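Local structure of DUF1460 domain-containing protein (Legionella pneumophila subsp. pneumophila, 2IM9) at residues 135-143 / 262-270; 274-282 / 292-300. The protein is of unknown function but belongs to an N-acetylmuramoyl-L-alanine amidase-like family, so it may cut the amide bond joining N-acetylmuramic acid to the stem peptide of peptidoglycan. All coordinates share one frame; numbering follows the deposited sequence.

Interaction 1 of 2, residues 135-143 / 262-270; sequences HFTSIDWNN and TELDISHLG
Helix 137-143 crosses strand 264-270 at 65°, the axes 8.6 Å apart at closest, with T137 and I266 facing each other. The helix start is wide, with pi-type bonds from W141 N to F136 O and from N142 N to T137 O; F136 O also takes D140 N, from the opposite face of its plane. I266 makes the central apolar contact. Its CD1 lies 3.8 Å from T137 CG2 and the same distance from S138 N, and the side chains of T137 and I266 cross at about a right angle. Beside it lies a polar contact. S138 OG donates to D265 OD2 at 2.6 Å, on the syn lone pair of the carboxylate. S138 OG stands between the backbone N and the carbonyl carbon (chi1 60°), which turns it to the aspartate. Water 1 accepts from S138 N at 2.8 Å and donates to D265 OD1. One carboxylate thus holds the hydroxyl directly and the S138 N-H through water 1. Farther back, L264 CD1 meets the edge of the F136 ring, 3.6 Å from CD1 of F136. F136 N donates to D140 OD2 at 3.0 Å, a bond that spans the helix start. At the other end L269 CD1 approaches W141 CZ3 at 4.3 Å. S217 of strand 214-223 also bonds D265 OD2, E248 and I250 of strand 246-254 touch I266, and I174 of strand 168-175 lies against F136. W141 NE1 also bonds N100 of helix 95-107. This buried packing joins two helices to the antiparallel sheet, consistent with a papain-like (peptidase CA clan) fold.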
loop_
_atom_site.group_PDB
_atom_site.type_symbol
_atom_site.label_atom_id
_atom_site.label_comp_id
_atom_site.label_asym_id
_atom_site.label_seq_id
_atom_site.Cartn_x
_atom_site.Cartn_y
_atom_site.Cartn_z
ATOM N N HIS A 135 8.904 -2.956 -1.567
ATOM C CA HIS A 135 9.041 -2.161 -0.338
ATOM C C HIS A 135 8.648 -0.692 -0.463
ATOM O O HIS A 135 8.049 -0.123 0.455
ATOM C CB HIS A 135 10.479 -2.223 0.189
ATOM C CG HIS A 135 10.892 -3.582 0.644
ATOM N ND1 HIS A 135 10.438 -4.145 1.821
ATOM C CD2 HIS A 135 11.726 -4.487 0.084
ATOM C CE1 HIS A 135 10.966 -5.352 1.951
ATOM N NE2 HIS A 135 11.760 -5.576 0.915
ATOM N N PHE A 136 9.025 -0.071 -1.579
ATOM C CA PHE A 136 8.785 1.365 -1.753
ATOM C C PHE A 136 7.540 1.603 -2.586
ATOM O O PHE A 136 7.434 1.160 -3.733
ATOM C CB PHE A 136 9.999 2.045 -2.374
ATOM C CG PHE A 136 11.182 2.080 -1.458
ATOM C CD1 PHE A 136 11.346 3.140 -0.573
ATOM C CD2 PHE A 136 12.106 1.037 -1.447
ATOM C CE1 PHE A 136 12.420 3.178 0.304
ATOM C CE2 PHE A 136 13.206 1.054 -0.558
ATOM C CZ PHE A 136 13.358 2.130 0.318
ATOM N N THR A 137 6.586 2.289 -1.993
ATOM C CA THR A 137 5.308 2.530 -2.659
ATOM C C THR A 137 5.449 3.168 -4.037
ATOM O O THR A 137 4.699 2.814 -4.969
ATOM C CB THR A 137 4.367 3.316 -1.731
ATOM O OG1 THR A 137 4.284 2.590 -0.493
ATOM C CG2 THR A 137 2.971 3.418 -2.327
ATOM N N SER A 138 6.385 4.095 -4.189
ATOM C CA SER A 138 6.504 4.775 -5.488
ATOM C C SER A 138 7.279 3.938 -6.502
ATOM O O SER A 138 6.702 3.428 -7.482
ATOM C CB SER A 138 7.109 6.171 -5.329
ATOM O OG SER A 138 8.396 6.120 -4.749
ATOM N N ILE A 139 8.575 3.763 -6.259
ATOM C CA ILE A 139 9.455 3.212 -7.288
ATOM C C ILE A 139 9.328 1.701 -7.467
ATOM O O ILE A 139 9.739 1.154 -8.503
ATOM C CB ILE A 139 10.924 3.632 -7.048
ATOM C CG1 ILE A 139 11.394 3.170 -5.680
ATOM C CG2 ILE A 139 11.071 5.151 -7.169
ATOM C CD1 ILE A 139 12.652 2.384 -5.738
ATOM N N ASP A 140 8.764 1.025 -6.459
ATOM C CA ASP A 140 8.469 -0.404 -6.582
ATOM C C ASP A 140 6.985 -0.639 -6.876
ATOM O O ASP A 140 6.619 -1.088 -7.958
ATOM C CB ASP A 140 8.837 -1.167 -5.310
ATOM C CG ASP A 140 10.320 -1.165 -5.014
ATOM O OD1 ASP A 140 11.148 -1.192 -5.953
ATOM O OD2 ASP A 140 10.647 -1.183 -3.816
ATOM N N TRP A 141 6.129 -0.349 -5.900
ATOM C CA TRP A 141 4.739 -0.809 -5.960
ATOM C C TRP A 141 3.951 -0.108 -7.051
ATOM O O TRP A 141 3.357 -0.780 -7.924
ATOM C CB TRP A 141 4.050 -0.615 -4.601
ATOM C CG TRP A 141 2.731 -1.342 -4.449
ATOM C CD1 TRP A 141 2.552 -2.673 -4.165
ATOM C CD2 TRP A 141 1.417 -0.765 -4.499
ATOM N NE1 TRP A 141 1.210 -2.966 -4.080
ATOM C CE2 TRP A 141 0.487 -1.818 -4.286
ATOM C CE3 TRP A 141 0.936 0.524 -4.734
ATOM C CZ2 TRP A 141 -0.896 -1.609 -4.278
ATOM C CZ3 TRP A 141 -0.446 0.739 -4.729
ATOM C CH2 TRP A 141 -1.349 -0.328 -4.493
ATOM N N ASN A 142 3.907 1.227 -7.007
ATOM C CA ASN A 142 3.223 1.965 -8.075
ATOM C C ASN A 142 3.813 1.587 -9.441
ATOM O O ASN A 142 3.076 1.266 -10.379
ATOM C CB ASN A 142 3.381 3.475 -7.891
ATOM C CG ASN A 142 2.515 4.040 -6.785
ATOM O OD1 ASN A 142 1.701 3.343 -6.173
ATOM N ND2 ASN A 142 2.668 5.334 -6.542
ATOM N N ASN A 143 5.135 1.634 -9.553
ATOM C CA ASN A 143 5.794 1.404 -10.844
ATOM C C ASN A 143 5.444 0.041 -11.446
ATOM O O ASN A 143 4.951 -0.048 -12.584
ATOM C CB ASN A 143 7.308 1.564 -10.676
ATOM C CG ASN A 143 8.066 1.233 -11.936
ATOM O OD1 ASN A 143 7.931 1.914 -12.944
ATOM N ND2 ASN A 143 8.853 0.159 -11.888
ATOM N N THR A 262 17.509 6.792 3.455
ATOM C CA THR A 262 17.035 7.307 2.182
ATOM C C THR A 262 15.981 8.401 2.346
ATOM O O THR A 262 15.276 8.439 3.348
ATOM C CB THR A 262 16.477 6.170 1.283
ATOM O OG1 THR A 262 16.163 6.694 -0.014
ATOM C CG2 THR A 262 15.240 5.515 1.898
ATOM N N GLU A 263 15.923 9.304 1.370
ATOM C CA GLU A 263 14.744 10.161 1.205
ATOM C C GLU A 263 13.546 9.282 0.931
ATOM O O GLU A 263 13.690 8.158 0.427
ATOM C CB GLU A 263 14.919 11.098 0.011
ATOM C CG GLU A 263 16.040 12.079 0.165
ATOM C CD GLU A 263 16.101 13.062 -0.995
ATOM O OE1 GLU A 263 15.345 12.902 -2.004
ATOM O OE2 GLU A 263 16.914 14.016 -0.878
ATOM N N LEU A 264 12.362 9.797 1.243
ATOM C CA LEU A 264 11.137 9.076 0.962
ATOM C C LEU A 264 10.049 10.034 0.481
ATOM O O LEU A 264 10.157 11.265 0.660
ATOM C CB LEU A 264 10.675 8.323 2.214
ATOM C CG LEU A 264 9.661 7.182 2.034
ATOM C CD1 LEU A 264 10.079 6.164 0.940
ATOM C CD2 LEU A 264 9.485 6.492 3.377
ATOM N N ASP A 265 9.013 9.486 -0.144
ATOM C CA ASP A 265 7.989 10.321 -0.779
ATOM C C ASP A 265 6.544 10.045 -0.343
ATOM O O ASP A 265 5.681 10.914 -0.499
ATOM C CB ASP A 265 8.078 10.196 -2.311
ATOM C CG ASP A 265 8.281 8.742 -2.788
ATOM O OD1 ASP A 265 8.161 7.794 -1.962
ATOM O OD2 ASP A 265 8.580 8.562 -3.994
ATOM N N ILE A 266 6.276 8.832 0.137
ATOM C CA ILE A 266 4.906 8.384 0.439
ATOM C C ILE A 266 4.857 7.765 1.841
ATOM O O ILE A 266 5.656 6.868 2.154
ATOM C CB ILE A 266 4.391 7.368 -0.620
ATOM C CG1 ILE A 266 4.445 7.976 -2.036
ATOM C CG2 ILE A 266 2.987 6.852 -0.242
ATOM C CD1 ILE A 266 4.073 6.970 -3.099
ATOM N N SER A 267 3.923 8.227 2.679
ATOM C CA SER A 267 3.951 7.891 4.114
ATOM C C SER A 267 2.790 6.997 4.544
ATOM O O SER A 267 2.840 6.364 5.621
ATOM C CB SER A 267 3.943 9.176 4.952
ATOM O OG SER A 267 2.852 10.013 4.588
ATOM N N HIS A 268 1.757 6.915 3.708
ATOM C CA HIS A 268 0.538 6.184 4.054
ATOM C C HIS A 268 -0.346 5.994 2.822
ATOM O O HIS A 268 -0.188 6.685 1.807
ATOM C CB HIS A 268 -0.243 6.958 5.140
ATOM C CG HIS A 268 -1.332 6.170 5.791
ATOM N ND1 HIS A 268 -2.596 6.678 6.007
ATOM C CD2 HIS A 268 -1.341 4.912 6.293
ATOM C CE1 HIS A 268 -3.346 5.757 6.597
ATOM N NE2 HIS A 268 -2.605 4.680 6.786
ATOM N N LEU A 269 -1.252 5.026 2.908
ATOM C CA LEU A 269 -2.220 4.806 1.832
ATOM C C LEU A 269 -3.449 4.066 2.293
ATOM O O LEU A 269 -3.474 3.494 3.385
ATOM C CB LEU A 269 -1.579 4.131 0.609
ATOM C CG LEU A 269 -1.229 2.641 0.694
ATOM C CD1 LEU A 269 -0.938 2.128 -0.711
ATOM C CD2 LEU A 269 -0.017 2.452 1.536
ATOM N N GLY A 270 -4.471 4.072 1.447
ATOM C CA GLY A 270 -5.760 3.451 1.783
ATOM C C GLY A 270 -6.688 3.633 0.598
ATOM O O GLY A 270 -6.235 4.018 -0.494
HETATM O O HOH W 1 7.886 4.984 -1.937
#

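Interaction 2 of 2, residues 274-282 / 292-300; sequences WINNELFFR and VDVSLIDYL
R282 and D293 form a side-on salt bridge between neighbouring antiparallel strands. R282 NE donates to D293 OD1 at 2.7 Å and R282 NH2 to D293 OD2 at 2.9 Å, each on a syn lone pair. The guanidinium and carboxylate planes are only 16° apart, and the two bonds keep the groups nearly coplanar. The arginine chain bends at CG-CD (chi3 -73°), which brings NE alongside the carboxylate. On the sheet face that carries F281 and V294, the edge of the F281 ring is turned to the face of Y299. This is an edge-to-face pair with centroids 4.8 Å apart and planes at 59°. F281 CD2 stands over the centre of the tyrosine ring. L296 completes the patch: its CD1 lies 3.8 Å from F281 CB, and its CD2 meets L279 CD2 at 3.7 Å, the two leucines pointing the same way. The backbones set this register. F281 and V294 are a hydrogen-bonded pair, with F281 N to V294 O at 2.7 Å and V294 N to F281 O. The strand pairing runs directly into the helix, because L296 N donates to L279 O at 2.9 Å. S295 is the N-cap, its OG accepting from D298 N. Water 3 links L279 O to I297 N, and water 2 joins E278 OE2 to S295 OG. A type I' turn from I275 to E278 leads into the strand. Outside the pair, K65 also bonds D293 OD2 and S61 bonds R282 NH1. F281 and L296 rest on I247, and Y299 on I249, of strand 246-254, while L296 also touches F238 of helix 235-238. The hairpin 278-285/290-295 forms one end of the sheet, and helix 296-303 packs beside strand 246-254.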
loop_
_atom_site.group_PDB
_atom_site.type_symbol
_atom_site.label_atom_id
_atom_site.label_comp_id
_atom_site.label_asym_id
_atom_site.label_seq_id
_atom_site.Cartn_x
_atom_site.Cartn_y
_atom_site.Cartn_z
ATOM N N TRP A 274 -16.921 6.097 -1.171
ATOM C CA TRP A 274 -18.084 6.992 -1.073
ATOM C C TRP A 274 -19.225 6.268 -0.344
ATOM O O TRP A 274 -19.623 5.175 -0.746
ATOM C CB TRP A 274 -18.564 7.399 -2.450
ATOM C CG TRP A 274 -17.691 8.414 -3.108
ATOM C CD1 TRP A 274 -16.625 8.178 -3.940
ATOM C CD2 TRP A 274 -17.797 9.832 -2.977
ATOM N NE1 TRP A 274 -16.070 9.381 -4.341
ATOM C CE2 TRP A 274 -16.768 10.406 -3.755
ATOM C CE3 TRP A 274 -18.668 10.680 -2.272
ATOM C CZ2 TRP A 274 -16.596 11.792 -3.863
ATOM C CZ3 TRP A 274 -18.491 12.052 -2.374
ATOM C CH2 TRP A 274 -17.460 12.595 -3.155
ATOM N N ILE A 275 -19.757 6.896 0.707
ATOM C CA ILE A 275 -20.876 6.316 1.466
ATOM C C ILE A 275 -21.830 7.439 1.779
ATOM O O ILE A 275 -21.455 8.420 2.420
ATOM C CB ILE A 275 -20.435 5.684 2.799
ATOM C CG1 ILE A 275 -19.405 4.563 2.589
ATOM C CG2 ILE A 275 -21.672 5.163 3.622
ATOM C CD1 ILE A 275 -18.609 4.234 3.873
ATOM N N ASN A 276 -23.055 7.303 1.296
ATOM C CA ASN A 276 -24.083 8.302 1.541
ATOM C C ASN A 276 -23.634 9.665 1.031
ATOM O O ASN A 276 -23.840 10.683 1.680
ATOM C CB ASN A 276 -24.469 8.346 3.035
ATOM C CG ASN A 276 -25.844 8.974 3.259
ATOM O OD1 ASN A 276 -26.785 8.664 2.530
ATOM N ND2 ASN A 276 -25.950 9.875 4.246
ATOM N N ASN A 277 -23.003 9.667 -0.140
ATOM C CA ASN A 277 -22.565 10.911 -0.800
ATOM C C ASN A 277 -21.531 11.703 0.024
ATOM O O ASN A 277 -21.414 12.936 -0.106
ATOM C CB ASN A 277 -23.795 11.766 -1.212
ATOM C CG ASN A 277 -23.497 12.745 -2.346
ATOM O OD1 ASN A 277 -22.795 12.427 -3.303
ATOM N ND2 ASN A 277 -24.023 13.945 -2.226
ATOM N N GLU A 278 -20.777 10.983 0.860
ATOM C CA GLU A 278 -19.653 11.528 1.619
ATOM C C GLU A 278 -18.419 10.660 1.349
ATOM O O GLU A 278 -18.520 9.445 1.217
ATOM C CB GLU A 278 -19.968 11.545 3.125
ATOM C CG GLU A 278 -18.855 12.155 4.014
ATOM C CD GLU A 278 -19.256 12.351 5.487
ATOM O OE1 GLU A 278 -20.320 11.842 5.906
ATOM O OE2 GLU A 278 -18.487 13.010 6.229
ATOM N N LEU A 279 -17.258 11.285 1.263
ATOM C CA LEU A 279 -16.055 10.542 0.887
ATOM C C LEU A 279 -15.234 10.165 2.116
ATOM O O LEU A 279 -14.836 11.038 2.900
ATOM C CB LEU A 279 -15.220 11.355 -0.096
ATOM C CG LEU A 279 -13.925 10.748 -0.637
ATOM C CD1 LEU A 279 -14.185 9.411 -1.300
ATOM C CD2 LEU A 279 -13.314 11.768 -1.610
ATOM N N PHE A 280 -14.960 8.863 2.237
ATOM C CA PHE A 280 -14.178 8.309 3.333
ATOM C C PHE A 280 -12.818 7.777 2.881
ATOM O O PHE A 280 -12.626 7.391 1.725
ATOM C CB PHE A 280 -14.983 7.240 4.092
ATOM C CG PHE A 280 -16.185 7.807 4.799
ATOM C CD1 PHE A 280 -16.094 8.244 6.116
ATOM C CD2 PHE A 280 -17.384 7.982 4.114
ATOM C CE1 PHE A 280 -17.214 8.822 6.759
ATOM C CE2 PHE A 280 -18.488 8.544 4.741
ATOM C CZ PHE A 280 -18.397 8.963 6.068
ATOM N N PHE A 281 -11.889 7.807 3.812
ATOM C CA PHE A 281 -10.559 7.238 3.640
ATOM C C PHE A 281 -10.570 5.983 4.495
ATOM O O PHE A 281 -10.632 6.043 5.731
ATOM C CB PHE A 281 -9.524 8.256 4.110
ATOM C CG PHE A 281 -8.100 7.864 3.884
ATOM C CD1 PHE A 281 -7.695 7.192 2.718
ATOM C CD2 PHE A 281 -7.128 8.268 4.797
ATOM C CE1 PHE A 281 -6.350 6.889 2.502
ATOM C CE2 PHE A 281 -5.770 7.963 4.574
ATOM C CZ PHE A 281 -5.393 7.273 3.431
ATOM N N ARG A 282 -10.570 4.836 3.825
ATOM C CA ARG A 282 -10.626 3.553 4.521
ATOM C C ARG A 282 -9.223 2.973 4.565
ATOM O O ARG A 282 -8.625 2.718 3.534
ATOM C CB ARG A 282 -11.584 2.607 3.801
ATOM C CG ARG A 282 -11.745 1.249 4.495
ATOM C CD ARG A 282 -12.889 0.478 3.847
ATOM N NE ARG A 282 -14.189 1.045 4.208
ATOM C CZ ARG A 282 -15.322 0.756 3.577
ATOM N NH1 ARG A 282 -15.326 -0.084 2.547
ATOM N NH2 ARG A 282 -16.459 1.315 3.980
ATOM N N VAL A 292 -10.049 1.465 9.840
ATOM C CA VAL A 292 -11.156 2.400 10.085
ATOM C C VAL A 292 -11.575 3.156 8.831
ATOM O O VAL A 292 -10.816 3.223 7.872
ATOM C CB VAL A 292 -10.782 3.454 11.173
ATOM C CG1 VAL A 292 -10.526 2.781 12.511
ATOM C CG2 VAL A 292 -9.590 4.346 10.741
ATOM N N ASP A 293 -12.787 3.720 8.872
ATOM C CA ASP A 293 -13.255 4.737 7.929
ATOM C C ASP A 293 -13.173 6.098 8.600
ATOM O O ASP A 293 -13.706 6.269 9.700
ATOM C CB ASP A 293 -14.736 4.500 7.595
ATOM C CG ASP A 293 -14.938 3.468 6.520
ATOM O OD1 ASP A 293 -13.932 3.064 5.913
ATOM O OD2 ASP A 293 -16.096 3.064 6.278
ATOM N N VAL A 294 -12.508 7.056 7.961
ATOM C CA VAL A 294 -12.510 8.446 8.450
ATOM C C VAL A 294 -12.869 9.381 7.289
ATOM O O VAL A 294 -12.514 9.111 6.145
ATOM C CB VAL A 294 -11.148 8.885 9.071
ATOM C CG1 VAL A 294 -10.762 8.023 10.280
ATOM C CG2 VAL A 294 -10.049 8.895 8.013
ATOM N N SER A 295 -13.582 10.470 7.572
ATOM C CA SER A 295 -13.852 11.472 6.535
ATOM C C SER A 295 -12.549 11.877 5.849
ATOM O O SER A 295 -11.604 12.272 6.532
ATOM C CB SER A 295 -14.500 12.721 7.132
ATOM O OG SER A 295 -14.320 13.839 6.261
ATOM N N LEU A 296 -12.478 11.767 4.513
ATOM C CA LEU A 296 -11.222 12.107 3.827
ATOM C C LEU A 296 -10.934 13.610 3.959
ATOM O O LEU A 296 -9.806 14.013 4.201
ATOM C CB LEU A 296 -11.206 11.662 2.352
ATOM C CG LEU A 296 -9.932 12.096 1.595
ATOM C CD1 LEU A 296 -8.665 11.314 2.067
ATOM C CD2 LEU A 296 -10.077 12.036 0.074
ATOM N N ILE A 297 -11.965 14.434 3.809
ATOM C CA ILE A 297 -11.803 15.883 3.983
ATOM C C ILE A 297 -11.250 16.225 5.373
ATOM O O ILE A 297 -10.252 16.936 5.484
ATOM C CB ILE A 297 -13.120 16.657 3.674
ATOM C CG1 ILE A 297 -13.455 16.540 2.180
ATOM C CG2 ILE A 297 -12.990 18.126 4.102
ATOM C CD1 ILE A 297 -14.856 17.021 1.816
ATOM N N ASP A 298 -11.863 15.692 6.424
ATOM C CA ASP A 298 -11.388 15.936 7.796
ATOM C C ASP A 298 -9.970 15.417 8.030
ATOM O O ASP A 298 -9.161 16.088 8.665
ATOM C CB ASP A 298 -12.330 15.301 8.814
ATOM C CG ASP A 298 -13.687 15.955 8.839
ATOM O OD1 ASP A 298 -13.852 17.046 8.215
ATOM O OD2 ASP A 298 -14.591 15.368 9.492
ATOM N N TYR A 299 -9.681 14.221 7.517
ATOM C CA TYR A 299 -8.363 13.610 7.658
ATOM C C TYR A 299 -7.281 14.520 7.056
ATOM O O TYR A 299 -6.238 14.804 7.685
ATOM C CB TYR A 299 -8.365 12.235 6.973
ATOM C CG TYR A 299 -7.036 11.531 7.023
ATOM C CD1 TYR A 299 -6.689 10.728 8.117
ATOM C CD2 TYR A 299 -6.123 11.670 5.982
ATOM C CE1 TYR A 299 -5.460 10.079 8.165
ATOM C CE2 TYR A 299 -4.883 11.050 6.026
ATOM C CZ TYR A 299 -4.558 10.260 7.117
ATOM O OH TYR A 299 -3.335 9.634 7.140
ATOM N N LEU A 300 -7.516 14.976 5.832
ATOM C CA LEU A 300 -6.540 15.803 5.136
ATOM C C LEU A 300 -6.451 17.187 5.754
ATOM O O LEU A 300 -5.382 17.780 5.780
ATOM C CB LEU A 300 -6.860 15.887 3.635
ATOM C CG LEU A 300 -6.762 14.544 2.894
ATOM C CD1 LEU A 300 -7.109 14.705 1.433
ATOM C CD2 LEU A 300 -5.371 13.921 3.029
HETATM O O HOH W 2 -16.437 14.723 5.210
HETATM O O HOH W 3 -14.931 13.716 3.074
#

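How the interactions relate
After four earlier helices the chain reaches helix 137-147. Interaction 1 closes a loop of 118 residues when the chain returns as strand 264-275, after passing through strands 168-175, 214-223 and 246-254. Interaction 2 opens only afterwards and spans nine residues, so the two are in series and neither nests nor crosses. Strand 264-275 serves both: it receives the helix in its first half, then turns into strand 278-285. The centres are 22 Å apart, yet the two touch. F281 packs against the backbone of L269 and G270, and Y299 OH makes a weak hydrogen bond to H268 ND1. Together they tie a helix distant in sequence and a local hairpin to one antiparallel sheet.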